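Local coordinates for ubiquinol-cytochrome C chaperone (Brucella abortus NCTC 8038, PDB 6RWT), which probably acts as an assembly factor of respiratory complex III, as a homolog of the chaperone Cbp3, which binds newly synthesized cytochrome b, at residues V83-R88 and R100-L104. Where two conformers were deposited one is given. Numbering follows the deposited sequence.
Sequences VDHSLR and RMKKL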
loop_
_atom_site.group_PDB
_atom_site.type_symbol
_atom_site.label_atom_id
_atom_site.label_comp_id
_atom_site.label_asym_id
_atom_site.label_seq_id
_atom_site.Cartn_x
_atom_site.Cartn_y
_atom_site.Cartn_z
ATOM N N VAL A 83 -2.022 5.050 -10.451
ATOM C CA VAL A 83 -3.449 4.677 -10.602
ATOM C C VAL A 83 -4.134 5.483 -11.724
ATOM O O VAL A 83 -4.916 4.924 -12.509
ATOM C CB VAL A 83 -4.243 4.755 -9.280
ATOM C CG1 VAL A 83 -5.666 4.257 -9.491
ATOM C CG2 VAL A 83 -3.609 3.883 -8.207
ATOM N N ASP A 84 -3.816 6.774 -11.821
ATOM C CA ASP A 84 -4.270 7.619 -12.940
ATOM C C ASP A 84 -3.991 6.921 -14.282
ATOM O O ASP A 84 -4.901 6.702 -15.095
ATOM C CB ASP A 84 -3.572 8.988 -12.833
ATOM C CG ASP A 84 -3.955 9.972 -13.940
ATOM O OD1 ASP A 84 -4.707 9.626 -14.874
ATOM O OD2 ASP A 84 -3.478 11.125 -13.868
ATOM N N HIS A 85 -2.739 6.520 -14.476
ATOM C CA HIS A 85 -2.319 5.830 -15.698
ATOM C C HIS A 85 -3.046 4.500 -15.896
ATOM O O HIS A 85 -3.493 4.205 -17.009
ATOM C CB HIS A 85 -0.799 5.620 -15.688
ATOM C CG HIS A 85 -0.266 5.016 -16.948
ATOM N ND1 HIS A 85 -0.213 5.706 -18.141
ATOM C CD2 HIS A 85 0.230 3.782 -17.204
ATOM C CE1 HIS A 85 0.290 4.921 -19.079
ATOM N NE2 HIS A 85 0.570 3.750 -18.536
ATOM N N SER A 86 -3.173 3.706 -14.824
ATOM C CA SER A 86 -3.897 2.419 -14.889
ATOM C C SER A 86 -5.358 2.572 -15.327
ATOM O O SER A 86 -5.895 1.715 -16.038
ATOM C CB SER A 86 -3.849 1.692 -13.539
ATOM O OG SER A 86 -2.519 1.315 -13.205
ATOM N N LEU A 87 -6.013 3.648 -14.894
ATOM C CA LEU A 87 -7.388 3.907 -15.335
ATOM C C LEU A 87 -7.442 4.287 -16.813
ATOM O O LEU A 87 -8.319 3.822 -17.541
ATOM C CB LEU A 87 -8.037 4.982 -14.472
ATOM C CG LEU A 87 -8.281 4.568 -13.021
ATOM C CD1 LEU A 87 -8.770 5.782 -12.283
ATOM C CD2 LEU A 87 -9.295 3.450 -12.877
ATOM N N ARG A 88 -6.493 5.105 -17.259
ATOM C CA ARG A 88 -6.377 5.437 -18.693
ATOM C C ARG A 88 -6.099 4.206 -19.574
ATOM O O ARG A 88 -6.553 4.154 -20.719
ATOM C CB ARG A 88 -5.314 6.513 -18.918
ATOM C CG ARG A 88 -5.697 7.851 -18.297
ATOM C CD ARG A 88 -4.647 8.927 -18.483
ATOM N NE ARG A 88 -5.076 10.190 -17.874
ATOM C CZ ARG A 88 -5.981 11.034 -18.387
ATOM N NH1 ARG A 88 -6.600 10.787 -19.546
ATOM N NH2 ARG A 88 -6.279 12.153 -17.730
ATOM N N ARG A 100 -12.421 12.863 -11.569
ATOM C CA ARG A 100 -11.918 11.487 -11.594
ATOM C C ARG A 100 -10.921 11.235 -10.460
ATOM O O ARG A 100 -11.065 10.261 -9.736
ATOM C CB ARG A 100 -11.273 11.159 -12.952
ATOM C CG ARG A 100 -10.875 9.697 -13.157
ATOM C CD ARG A 100 -10.347 9.465 -14.570
ATOM N NE ARG A 100 -9.173 10.309 -14.789
ATOM C CZ ARG A 100 -7.914 9.902 -14.963
ATOM N NH1 ARG A 100 -7.570 8.608 -15.057
ATOM N NH2 ARG A 100 -6.979 10.832 -15.100
ATOM N N MET A 101 -9.946 12.124 -10.289
ATOM C CA MET A 101 -8.892 11.947 -9.277
ATOM C C MET A 101 -9.403 12.061 -7.846
ATOM O O MET A 101 -8.946 11.325 -6.960
ATOM C CB MET A 101 -7.775 12.973 -9.486
ATOM C CG MET A 101 -7.078 12.874 -10.832
ATOM S SD MET A 101 -5.733 11.696 -10.839
ATOM C CE MET A 101 -6.535 10.156 -11.243
ATOM N N LYS A 102 -10.323 12.997 -7.615
ATOM C CA LYS A 102 -10.975 13.139 -6.309
ATOM C C LYS A 102 -11.748 11.871 -5.941
ATOM O O LYS A 102 -11.668 11.405 -4.801
ATOM C CB LYS A 102 -11.905 14.360 -6.293
ATOM C CG LYS A 102 -11.166 15.690 -6.311
ATOM C CD LYS A 102 -12.069 16.834 -6.755
ATOM C CE LYS A 102 -11.313 18.154 -6.799
ATOM N NZ LYS A 102 -12.166 19.270 -7.299
ATOM N N LYS A 103 -12.470 11.301 -6.911
ATOM C CA LYS A 103 -13.201 10.039 -6.693
ATOM C C LYS A 103 -12.250 8.862 -6.407
ATOM O O LYS A 103 -12.541 8.016 -5.545
ATOM C CB LYS A 103 -14.110 9.718 -7.889
ATOM C CG LYS A 103 -15.289 10.679 -8.072
ATOM C CD LYS A 103 -15.947 10.444 -9.423
ATOM C CE LYS A 103 -17.159 11.334 -9.648
ATOM N NZ LYS A 103 -17.579 11.274 -11.077
ATOM N N LEU A 104 -11.124 8.794 -7.123
ATOM C CA LEU A 104 -10.118 7.745 -6.868
ATOM C C LEU A 104 -9.516 7.843 -5.480
ATOM O O LEU A 104 -9.364 6.835 -4.791
ATOM C CB LEU A 104 -8.966 7.824 -7.852
ATOM C CG LEU A 104 -9.203 7.266 -9.231
ATOM C CD1 LEU A 104 -10.432 7.909 -9.798
ATOM C CD2 LEU A 104 -7.993 7.673 -10.023
#
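The last turns of helix 66-89 meet the first turn of helix 100-120, across a mostly non-helical connection. The axes of segments 83-88 and 100-104 approach to 11.3 Å, with 113° between their N-to-C directions. R100 opens the second helix and reaches across to D84. Its NH2 lies 2.6 Å from OD1 of D84, a salt bridge with hydrogen-bond geometry. R100 NH1 also donates to the backbone O of D84 at 3.3 Å. L87 CB packs at the edge of this guanidinium, 3.7 Å from R100 NH1. R88, one turn after D84, shares the same carboxylate, with NE 3.1 Å from OD1 of D84. R88 NH2 and R100 NH2 lie 3.0 Å apart; both are donors, so this is no hydrogen bond. The connection adds D94, whose carboxylate forms a salt bridge with R100 NE. M101 starts out sideways, but its CE lies 3.6 Å from CB of D84. One turn on from R100, L104 packs against V83 and L87, with CD2 4.2 Å from V83 CG1. Two like charges so close are unfavourable alone; D84, shared by both arginines, and D94, bound to R100, supply compensating negative charge. The network links the two helix ends beside a small apolar patch.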